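Local coordinates for protein putative hexose oxidase (Nonomuraea sp. ATCC 39727, PDB 5AWV) that probably oxidises a hexose-type sugar on glycopeptide antibiotics such as teicoplanin, using a covalently attached FAD cofactor, at residues Pro28-Val33 with Met108-Glu113; Gln68-Ala73 with Val223-Trp228; Val184-Lys189 with Arg194-Thr199. All coordinates share one frame; numbering follows the deposited sequence.

Contact 1. Residues Pro28-Val33 with Met108-Glu113; sequences PPAGPV and MSLLTE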
loop_
_atom_site.group_PDB
_atom_site.type_symbol
_atom_site.label_atom_id
_atom_site.label_comp_id
_atom_site.label_asym_id
_atom_site.label_seq_id
_atom_site.Cartn_x
_atom_site.Cartn_y
_atom_site.Cartn_z
ATOM N N PRO A 28 -4.016 -28.845 4.449
ATOM C CA PRO A 28 -4.634 -28.259 3.299
ATOM C C PRO A 28 -5.108 -26.854 3.594
ATOM O O PRO A 28 -5.350 -26.473 4.742
ATOM C CB PRO A 28 -5.832 -29.192 3.018
ATOM C CG PRO A 28 -6.112 -29.882 4.305
ATOM C CD PRO A 28 -4.765 -30.013 4.956
ATOM N N PRO A 29 -5.308 -26.078 2.527
ATOM C CA PRO A 29 -5.641 -24.666 2.671
ATOM C C PRO A 29 -7.025 -24.442 3.204
ATOM O O PRO A 29 -7.940 -25.241 2.991
ATOM C CB PRO A 29 -5.480 -24.131 1.224
ATOM C CG PRO A 29 -5.668 -25.316 0.352
ATOM C CD PRO A 29 -5.069 -26.469 1.108
ATOM N N ALA A 30 -7.241 -23.323 3.846
ATOM C CA ALA A 30 -8.609 -22.878 4.082
ATOM C C ALA A 30 -9.281 -22.460 2.738
ATOM O O ALA A 30 -8.636 -22.386 1.706
ATOM C CB ALA A 30 -8.558 -21.720 5.037
ATOM N N GLY A 31 -10.586 -22.256 2.788
ATOM C CA GLY A 31 -11.418 -21.886 1.656
ATOM C C GLY A 31 -11.738 -23.033 0.702
ATOM O O GLY A 31 -11.263 -24.125 0.904
ATOM N N PRO A 32 -12.466 -22.780 -0.365
ATOM C CA PRO A 32 -12.957 -21.452 -0.749
ATOM C C PRO A 32 -14.273 -21.194 -0.085
ATOM O O PRO A 32 -14.908 -22.154 0.293
ATOM C CB PRO A 32 -13.147 -21.597 -2.254
ATOM C CG PRO A 32 -13.443 -23.081 -2.442
ATOM C CD PRO A 32 -12.537 -23.753 -1.475
ATOM N N VAL A 33 -14.698 -19.953 0.082
ATOM C CA VAL A 33 -15.981 -19.687 0.590
ATOM C C VAL A 33 -16.643 -18.619 -0.276
ATOM O O VAL A 33 -16.136 -17.505 -0.410
ATOM C CB VAL A 33 -15.972 -19.158 2.057
ATOM C CG1 VAL A 33 -17.366 -19.175 2.637
ATOM C CG2 VAL A 33 -15.010 -19.951 2.942
ATOM N N MET A 108 -8.612 -11.619 -0.387
ATOM C CA MET A 108 -7.379 -12.369 -0.131
ATOM C C MET A 108 -6.990 -12.572 1.321
ATOM O O MET A 108 -5.849 -13.057 1.602
ATOM C CB MET A 108 -6.219 -11.723 -0.843
ATOM C CG MET A 108 -6.450 -11.413 -2.340
ATOM S SD MET A 108 -6.767 -12.811 -3.442
ATOM C CE MET A 108 -5.116 -13.117 -3.904
ATOM N N SER A 109 -7.914 -12.287 2.209
ATOM C CA SER A 109 -7.725 -12.308 3.676
ATOM C C SER A 109 -7.069 -13.602 4.194
ATOM O O SER A 109 -6.264 -13.565 5.166
ATOM C CB SER A 109 -9.059 -12.215 4.399
ATOM O OG SER A 109 -9.700 -10.976 4.358
ATOM N N LEU A 110 -7.428 -14.739 3.595
ATOM C CA LEU A 110 -6.849 -16.020 4.018
ATOM C C LEU A 110 -5.430 -16.256 3.527
ATOM O O LEU A 110 -4.780 -17.161 4.054
ATOM C CB LEU A 110 -7.777 -17.178 3.624
ATOM C CG LEU A 110 -9.192 -17.211 4.198
ATOM C CD1 LEU A 110 -9.964 -18.358 3.603
ATOM C CD2 LEU A 110 -9.218 -17.378 5.702
ATOM N N LEU A 111 -4.917 -15.476 2.555
ATOM C CA LEU A 111 -3.560 -15.710 2.025
ATOM C C LEU A 111 -2.502 -14.939 2.708
ATOM O O LEU A 111 -2.154 -13.856 2.239
ATOM C CB LEU A 111 -3.503 -15.367 0.531
ATOM C CG LEU A 111 -4.277 -16.318 -0.403
ATOM C CD1 LEU A 111 -4.466 -15.794 -1.833
ATOM C CD2 LEU A 111 -3.653 -17.723 -0.473
ATOM N N THR A 112 -1.922 -15.481 3.774
ATOM C CA THR A 112 -1.083 -14.702 4.685
ATOM C C THR A 112 0.294 -15.364 4.992
ATOM O O THR A 112 0.884 -15.094 6.014
ATOM C CB THR A 112 -1.784 -14.456 6.030
ATOM O OG1 THR A 112 -2.067 -15.714 6.618
ATOM C CG2 THR A 112 -3.026 -13.709 5.895
ATOM N N GLU A 113 0.801 -16.238 4.148
ATOM C CA GLU A 113 2.139 -16.804 4.417
ATOM C C GLU A 113 3.285 -15.761 4.294
ATOM O O GLU A 113 3.257 -14.897 3.414
ATOM C CB GLU A 113 2.404 -17.959 3.438
ATOM C CG GLU A 113 3.848 -18.471 3.474
ATOM C CD GLU A 113 3.972 -19.961 3.626
ATOM O OE1 GLU A 113 4.423 -20.638 2.655
ATOM O OE2 GLU A 113 3.659 -20.428 4.753
#
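L110 meets A30 and G31 through a single methyl group, and that small point of touch carries nearly all of this contact. CD1 of L110 lies 3.9 Å from A30 CB and 4.0 Å from G31 N, so one methyl bears on both the side chain of the alanine and the backbone just beyond it. The leucine is extended to do this: CG stands anti to its carbonyl carbon (chi1 -61°) and CD1 anti to CA (chi2 175°), which carries the methyl to full stretch. Behind it the chain is held by a type I turn from M108, which touches the FAD, to L111, closed by a 2.8 Å bond from L111 N to M108 O. G31 has a positive phi (77°), which suits glycine, and with no side chain there the methyl comes up against bare backbone.

The rest is loose. No polar bond links the two loops, only 97 Å² is buried in all, and each of the three touching residues remains partly exposed. This is a surface contact, covered in part by the second subunit, another copy of this protein: A30 packs on its W142, and P28 on its P118.

Within its own chain, the proline-rich loop rests on helix 67-80, where P29 and P32 touch Q69 and A30 O accepts a hydrogen bond from Q69 NE2; it then runs into strand 33-35, which pairs with strand 60-63. The turn of L110 follows strand 104-107 of that same sheet and leads to strand 114-117, so the contact ties the beginning of the modelled chain to the link between two sheets.

Contact 2. Residues Gln68-Ala73 with Val223-Trp228; sequences QQVADA and VVTKYW. With FAD (flavin-adenine dinucleotide), chain M.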
loop_
_atom_site.group_PDB
_atom_site.type_symbol
_atom_site.label_atom_id
_atom_site.label_comp_id
_atom_site.label_asym_id
_atom_site.label_seq_id
_atom_site.Cartn_x
_atom_site.Cartn_y
_atom_site.Cartn_z
ATOM N N GLN A 68 -4.813 -22.077 -6.583
ATOM C CA GLN A 68 -5.837 -22.801 -7.375
ATOM C C GLN A 68 -7.220 -22.262 -7.144
ATOM O O GLN A 68 -8.026 -22.142 -8.037
ATOM C CB GLN A 68 -5.819 -24.332 -7.115
ATOM C CG GLN A 68 -6.869 -25.118 -7.943
ATOM C CD GLN A 68 -6.598 -24.977 -9.455
ATOM O OE1 GLN A 68 -7.498 -24.607 -10.251
ATOM N NE2 GLN A 68 -5.335 -25.162 -9.837
ATOM N N GLN A 69 -7.573 -22.011 -5.907
ATOM C CA GLN A 69 -8.814 -21.404 -5.647
ATOM C C GLN A 69 -8.984 -20.034 -6.282
ATOM O O GLN A 69 -10.107 -19.673 -6.711
ATOM C CB GLN A 69 -9.002 -21.223 -4.145
ATOM C CG GLN A 69 -9.361 -22.519 -3.411
ATOM C CD GLN A 69 -9.366 -22.292 -1.887
ATOM O OE1 GLN A 69 -9.930 -21.337 -1.407
ATOM N NE2 GLN A 69 -8.729 -23.147 -1.170
ATOM N N VAL A 70 -7.911 -19.229 -6.310
ATOM C CA VAL A 70 -8.005 -17.942 -7.043
ATOM C C VAL A 70 -8.322 -18.212 -8.519
ATOM O O VAL A 70 -9.214 -17.557 -9.112
ATOM C CB VAL A 70 -6.678 -17.107 -6.940
ATOM C CG1 VAL A 70 -6.731 -15.839 -7.775
ATOM C CG2 VAL A 70 -6.395 -16.749 -5.492
ATOM N N ALA A 71 -7.524 -19.072 -9.131
ATOM C CA ALA A 71 -7.748 -19.416 -10.558
ATOM C C ALA A 71 -9.187 -19.849 -10.817
ATOM O O ALA A 71 -9.838 -19.324 -11.750
ATOM C CB ALA A 71 -6.811 -20.450 -11.006
ATOM N N ASP A 72 -9.746 -20.694 -9.958
ATOM C CA ASP A 72 -11.202 -21.072 -10.092
ATOM C C ASP A 72 -12.159 -19.904 -9.923
ATOM O O ASP A 72 -13.211 -19.785 -10.616
ATOM C CB ASP A 72 -11.645 -22.214 -9.140
ATOM C CG ASP A 72 -10.745 -23.463 -9.233
ATOM O OD1 ASP A 72 -10.243 -23.755 -10.353
ATOM O OD2 ASP A 72 -10.533 -24.153 -8.183
ATOM N N ALA A 73 -11.851 -19.028 -8.964
ATOM C CA ALA A 73 -12.720 -17.889 -8.691
ATOM C C ALA A 73 -12.665 -16.898 -9.868
ATOM O O ALA A 73 -13.686 -16.442 -10.284
ATOM C CB ALA A 73 -12.337 -17.209 -7.385
ATOM N N VAL A 223 -4.509 -11.448 -10.857
ATOM C CA VAL A 223 -4.492 -11.534 -9.399
ATOM C C VAL A 223 -3.110 -11.986 -8.948
ATOM O O VAL A 223 -2.719 -13.098 -9.210
ATOM C CB VAL A 223 -5.520 -12.500 -8.912
ATOM C CG1 VAL A 223 -5.590 -12.498 -7.358
ATOM C CG2 VAL A 223 -6.840 -12.187 -9.549
ATOM N N VAL A 224 -2.378 -11.135 -8.233
ATOM C CA VAL A 224 -1.134 -11.569 -7.652
ATOM C C VAL A 224 -1.490 -12.464 -6.498
ATOM O O VAL A 224 -2.211 -12.032 -5.600
ATOM C CB VAL A 224 -0.308 -10.401 -7.101
ATOM C CG1 VAL A 224 0.978 -10.919 -6.410
ATOM C CG2 VAL A 224 0.003 -9.443 -8.207
ATOM N N THR A 225 -0.931 -13.684 -6.477
ATOM C CA THR A 225 -1.153 -14.614 -5.380
ATOM C C THR A 225 0.061 -14.822 -4.517
ATOM O O THR A 225 -0.098 -15.293 -3.385
ATOM C CB THR A 225 -1.616 -16.007 -5.959
ATOM O OG1 THR A 225 -0.646 -16.466 -6.891
ATOM C CG2 THR A 225 -2.882 -15.820 -6.679
ATOM N N LYS A 226 1.256 -14.487 -5.013
ATOM C CA LYS A 226 2.496 -14.488 -4.242
ATOM C C LYS A 226 3.467 -13.389 -4.762
ATOM O O LYS A 226 3.584 -13.166 -5.998
ATOM C CB LYS A 226 3.308 -15.831 -4.334
ATOM C CG LYS A 226 2.458 -17.105 -4.082
ATOM C CD LYS A 226 3.331 -18.351 -4.071
ATOM C CE LYS A 226 2.667 -19.668 -3.648
ATOM N NZ LYS A 226 1.241 -19.734 -4.022
ATOM N N TYR A 227 4.211 -12.798 -3.833
ATOM C CA TYR A 227 5.376 -11.944 -4.136
ATOM C C TYR A 227 6.595 -12.587 -3.528
ATOM O O TYR A 227 6.494 -13.091 -2.413
ATOM C CB TYR A 227 5.232 -10.573 -3.488
ATOM C CG TYR A 227 4.157 -9.658 -4.005
ATOM C CD1 TYR A 227 4.343 -8.904 -5.166
ATOM C CD2 TYR A 227 2.981 -9.468 -3.311
ATOM C CE1 TYR A 227 3.353 -8.029 -5.645
ATOM C CE2 TYR A 227 2.006 -8.536 -3.758
ATOM C CZ TYR A 227 2.207 -7.832 -4.937
ATOM O OH TYR A 227 1.253 -6.876 -5.401
ATOM N N TRP A 228 7.716 -12.586 -4.249
ATOM C CA TRP A 228 8.992 -12.975 -3.693
ATOM C C TRP A 228 9.931 -11.809 -3.689
ATOM O O TRP A 228 10.147 -11.158 -4.737
ATOM C CB TRP A 228 9.662 -14.121 -4.472
ATOM C CG TRP A 228 9.022 -15.460 -4.272
ATOM C CD1 TRP A 228 9.336 -16.402 -3.330
ATOM C CD2 TRP A 228 8.021 -16.057 -5.090
ATOM N NE1 TRP A 228 8.571 -17.533 -3.520
ATOM C CE2 TRP A 228 7.769 -17.346 -4.591
ATOM C CE3 TRP A 228 7.302 -15.616 -6.194
ATOM C CZ2 TRP A 228 6.812 -18.227 -5.178
ATOM C CZ3 TRP A 228 6.400 -16.482 -6.799
ATOM C CH2 TRP A 228 6.175 -17.786 -6.294
HETATM P PA FAD M . -6.879 -2.776 -1.840
HETATM O O1A FAD M . -7.927 -1.691 -1.706
HETATM O O2A FAD M . -7.121 -4.122 -1.335
HETATM O O5B FAD M . -6.379 -2.871 -3.337
HETATM C C5B FAD M . -5.964 -1.704 -4.127
HETATM C C4B FAD M . -6.026 -2.028 -5.587
HETATM O O4B FAD M . -5.152 -3.097 -5.970
HETATM C C3B FAD M . -7.406 -2.425 -6.136
HETATM O O3B FAD M . -7.614 -2.078 -7.526
HETATM C C2B FAD M . -7.319 -3.907 -5.939
HETATM O O2B FAD M . -8.267 -4.552 -6.723
HETATM C C1B FAD M . -5.908 -4.227 -6.305
HETATM N N9A FAD M . -5.454 -5.434 -5.656
HETATM C C8A FAD M . -5.445 -5.772 -4.360
HETATM N N7A FAD M . -4.854 -6.969 -4.153
HETATM C C5A FAD M . -4.449 -7.416 -5.334
HETATM C C6A FAD M . -3.817 -8.658 -5.828
HETATM N N6A FAD M . -3.515 -9.603 -4.942
HETATM N N1A FAD M . -3.555 -8.733 -7.167
HETATM C C2A FAD M . -3.914 -7.738 -8.031
HETATM N N3A FAD M . -4.538 -6.586 -7.660
HETATM C C4A FAD M . -4.852 -6.435 -6.342
HETATM N N1 FAD M . 1.372 3.954 0.254
HETATM C C2 FAD M . 2.723 4.133 0.350
HETATM O O2 FAD M . 3.450 3.812 -0.617
HETATM N N3 FAD M . 3.309 4.614 1.457
HETATM C C4 FAD M . 2.619 4.828 2.597
HETATM O O4 FAD M . 3.183 5.234 3.637
HETATM C C4X FAD M . 1.165 4.622 2.586
HETATM N N5 FAD M . 0.378 4.822 3.702
HETATM C C5X FAD M . -0.960 4.536 3.723
HETATM C C6 FAD M . -1.672 4.701 4.930
HETATM C C7 FAD M . -3.072 4.480 4.831
HETATM C C7M FAD M . -3.934 4.682 6.104
HETATM C C8 FAD M . -3.758 4.006 3.565
HETATM C C8M FAD M . -5.189 3.523 3.572
HETATM C C9 FAD M . -2.960 3.801 2.418
HETATM C C9A FAD M . -1.623 4.072 2.444
HETATM N N10 FAD M . -0.788 3.906 1.306
HETATM C C10 FAD M . 0.578 4.132 1.341
HETATM C "C1'" FAD M . -1.374 3.493 -0.011
HETATM C "C2'" FAD M . -1.286 2.035 -0.259
HETATM O "O2'" FAD M . 0.040 1.786 -0.687
HETATM C "C3'" FAD M . -2.223 1.799 -1.384
HETATM O "O3'" FAD M . -3.499 2.238 -0.915
HETATM C "C4'" FAD M . -2.260 0.289 -1.748
HETATM O "O4'" FAD M . -2.759 0.198 -3.085
HETATM C "C5'" FAD M . -3.212 -0.411 -0.812
HETATM O "O5'" FAD M . -3.177 -1.833 -1.036
HETATM P P FAD M . -4.285 -2.732 -0.378
HETATM O O1P FAD M . -4.012 -4.129 -0.652
HETATM O O2P FAD M . -4.513 -2.416 1.074
HETATM O O3P FAD M . -5.578 -2.121 -1.099
#
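V70 is the one residue of helix segment 68-73 that reaches strand 223-228, and its branches divide the strand between them. Starting at the root, CB already lies 4.0 Å from T225 CG2. From there CG1 runs anti to the backbone N of V70 (chi1 176°) and meets V223 tip to tip, 3.6 Å from V223 CG1. The other branch, CG2, passes alongside T225 in the opposite direction, 3.8 Å from T225 CG2. T225 presents its methyl here because its hydroxyl is turned elsewhere, with OG1 hydrogen-bonded to the carboxylate of E183.

That glutamate faces T225 and K226 together, the mark of a classic beta bulge, and K226 NZ forms a salt bridge with it. Such a helix laid over an antiparallel sheet, with the adenine of FAD bound at the edge of strand 223-229, belongs to the FAD-binding domain of the PCMH type.

Both hydrogen bonds of V224 to the adenine come from its backbone, while its CB and CG2 pack on the base. V224 N donates to FAD N1A at 2.9 Å, while FAD N6A donates to V224 O at 2.8 Å in a nearly straight bond (174°), so the two-point grip reads the Watson-Crick edge of the adenine. V224 CG1, meanwhile, sits 3.6 Å above the centre of the Y227 ring, whose hydroxyl is hydrogen-bonded to G157 O.

Contact 3. Residues Val184-Lys189 with Arg194-Thr199; sequences VVVVNK and RVIVAT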
loop_
_atom_site.group_PDB
_atom_site.type_symbol
_atom_site.label_atom_id
_atom_site.label_comp_id
_atom_site.label_asym_id
_atom_site.label_seq_id
_atom_site.Cartn_x
_atom_site.Cartn_y
_atom_site.Cartn_z
ATOM N N VAL A 184 1.064 -14.800 -10.616
ATOM C CA VAL A 184 -0.132 -14.083 -11.012
ATOM C C VAL A 184 -1.073 -15.042 -11.726
ATOM O O VAL A 184 -0.617 -15.858 -12.574
ATOM C CB VAL A 184 0.214 -12.985 -12.023
ATOM C CG1 VAL A 184 -0.968 -12.026 -12.178
ATOM C CG2 VAL A 184 1.456 -12.223 -11.550
ATOM N N VAL A 185 -2.364 -14.904 -11.433
ATOM C CA VAL A 185 -3.419 -15.596 -12.135
ATOM C C VAL A 185 -3.957 -14.613 -13.205
ATOM O O VAL A 185 -4.466 -13.547 -12.881
ATOM C CB VAL A 185 -4.504 -16.090 -11.213
ATOM C CG1 VAL A 185 -5.708 -16.606 -11.953
ATOM C CG2 VAL A 185 -3.959 -17.135 -10.255
ATOM N N VAL A 186 -3.740 -14.962 -14.459
ATOM C CA VAL A 186 -4.168 -14.184 -15.605
ATOM C C VAL A 186 -5.227 -14.922 -16.430
ATOM O O VAL A 186 -5.349 -16.133 -16.303
ATOM C CB VAL A 186 -2.959 -13.876 -16.539
ATOM C CG1 VAL A 186 -1.919 -13.039 -15.788
ATOM C CG2 VAL A 186 -2.317 -15.161 -17.118
ATOM N N VAL A 187 -5.907 -14.196 -17.314
ATOM C CA VAL A 187 -6.985 -14.745 -18.130
ATOM C C VAL A 187 -6.594 -14.599 -19.574
ATOM O O VAL A 187 -6.359 -13.468 -20.029
ATOM C CB VAL A 187 -8.276 -13.995 -17.920
ATOM C CG1 VAL A 187 -9.331 -14.443 -18.885
ATOM C CG2 VAL A 187 -8.797 -14.204 -16.497
ATOM N N ASN A 188 -6.555 -15.721 -20.329
ATOM C CA ASN A 188 -6.117 -15.626 -21.759
ATOM C C ASN A 188 -7.253 -15.220 -22.689
ATOM O O ASN A 188 -8.372 -15.009 -22.259
ATOM C CB ASN A 188 -5.416 -16.950 -22.238
ATOM C CG ASN A 188 -6.349 -18.139 -22.256
ATOM O OD1 ASN A 188 -7.549 -18.047 -22.170
ATOM N ND2 ASN A 188 -5.766 -19.256 -22.295
ATOM N N LYS A 189 -6.984 -15.111 -23.990
ATOM C CA LYS A 189 -8.052 -14.683 -24.917
ATOM C C LYS A 189 -9.209 -15.653 -24.960
ATOM O O LYS A 189 -10.341 -15.220 -25.082
ATOM C CB LYS A 189 -7.538 -14.405 -26.350
ATOM C CG LYS A 189 -8.499 -13.399 -27.021
ATOM C CD LYS A 189 -8.489 -13.311 -28.562
ATOM C CE LYS A 189 -8.170 -11.909 -29.097
ATOM N NZ LYS A 189 -6.709 -11.644 -28.944
ATOM N N ARG A 194 -4.903 -18.899 -16.039
ATOM C CA ARG A 194 -3.642 -19.528 -15.997
ATOM C C ARG A 194 -2.771 -18.912 -14.887
ATOM O O ARG A 194 -2.918 -17.708 -14.616
ATOM C CB ARG A 194 -2.898 -19.294 -17.341
ATOM C CG ARG A 194 -3.021 -20.452 -18.315
ATOM C CD ARG A 194 -4.156 -20.278 -19.291
ATOM N NE ARG A 194 -4.325 -21.469 -20.148
ATOM C CZ ARG A 194 -4.883 -22.628 -19.778
ATOM N NH1 ARG A 194 -5.343 -22.847 -18.535
ATOM N NH2 ARG A 194 -4.966 -23.597 -20.669
ATOM N N VAL A 195 -1.780 -19.653 -14.407
ATOM C CA VAL A 195 -0.878 -19.195 -13.396
ATOM C C VAL A 195 0.480 -19.022 -14.014
ATOM O O VAL A 195 0.980 -19.923 -14.694
ATOM C CB VAL A 195 -0.790 -20.222 -12.275
ATOM C CG1 VAL A 195 0.223 -19.787 -11.197
ATOM C CG2 VAL A 195 -2.168 -20.446 -11.706
ATOM N N ILE A 196 1.118 -17.876 -13.748
ATOM C CA ILE A 196 2.417 -17.577 -14.229
ATOM C C ILE A 196 3.321 -17.143 -13.082
ATOM O O ILE A 196 2.959 -16.249 -12.317
ATOM C CB ILE A 196 2.343 -16.453 -15.293
ATOM C CG1 ILE A 196 1.548 -16.943 -16.489
ATOM C CG2 ILE A 196 3.742 -16.001 -15.672
ATOM C CD1 ILE A 196 1.530 -16.026 -17.663
ATOM N N VAL A 197 4.504 -17.738 -12.983
ATOM C CA VAL A 197 5.526 -17.227 -12.118
ATOM C C VAL A 197 6.543 -16.469 -12.990
ATOM O O VAL A 197 7.159 -17.060 -13.872
ATOM C CB VAL A 197 6.184 -18.332 -11.298
ATOM C CG1 VAL A 197 7.354 -17.779 -10.504
ATOM C CG2 VAL A 197 5.197 -18.958 -10.348
ATOM N N ALA A 198 6.706 -15.172 -12.750
ATOM C CA ALA A 198 7.604 -14.275 -13.519
ATOM C C ALA A 198 8.653 -13.666 -12.631
ATOM O O ALA A 198 8.334 -13.212 -11.508
ATOM C CB ALA A 198 6.712 -13.178 -14.205
ATOM N N THR A 199 9.932 -13.718 -13.009
ATOM C CA THR A 199 10.980 -13.269 -12.190
ATOM C C THR A 199 11.761 -12.118 -12.808
ATOM O O THR A 199 11.671 -11.875 -14.007
ATOM C CB THR A 199 12.071 -14.368 -11.848
ATOM O OG1 THR A 199 13.002 -14.487 -12.956
ATOM C CG2 THR A 199 11.452 -15.714 -11.529
#
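This is a beta hairpin contact, an antiparallel pairing of strands 179-187 and 193-199 at one margin of the five-stranded sheet in which 193-199 is the outermost strand of this chain. Four backbone bonds hold it, two for each hydrogen-bonded pair. V184 and I196 exchange bonds of 2.9 Å in both directions (V184 N to I196 O, I196 N to V184 O); V186 N to R194 O is 2.9 Å and R194 N to V186 O is 2.8 Å. Between them V185 and V195 form the non-hydrogen-bonded pair. The segments are strongly twisted, their directions 134° apart.

The side chains settle on two faces. V185 and V195 lie together on one, their CG2 methyls 4.0 Å apart, and there V185 packs against helix 67-80. V184, V186, R194 and I196 share the other. The chi1 of V186 (-62°) sets CG1 anti to the carbonyl carbon and leaves CG2 between that carbon and the backbone N, where it meets I196 CD1 at 4.0 Å, the two side chains crossing at about a right angle. L209 of helix 207-212 touches V184 and I196 on this face.

At the turn end N188 ND2 lies 3.4 Å from R194 NE, with the amide and guanidinium planes 71° apart; N188 OD1 is instead held by K192 N in the connecting loop. The chemistry implies a hairpin whose register is set by main-chain bonds, with valine methyls meeting on one face and valine and isoleucine methyls on the other, while N188 and R194 bring two donors side by side and make no bond to each other.

How the contacts relate
The three contacts line one side of the chain, and contact 2 is the middle member. Its centre lies about 10 Å from that of contact 1 and about 9 Å from that of contact 3, whereas contacts 1 and 3 are about 19 Å apart and do not touch. Along the chain contacts 1 and 2 interleave, and the hairpin of contact 3 falls between the two segments of contact 2. Strands 223-229 and 179-187 are sheet neighbours, joined by V185 N and V223 O at 2.9 Å. Helix 67-80 adjoins all three, and M108 of contact 1 approaches V224, so segments of contacts 1 and 2 meet the adenine end of FAD, with contact 3 further along the same sheet.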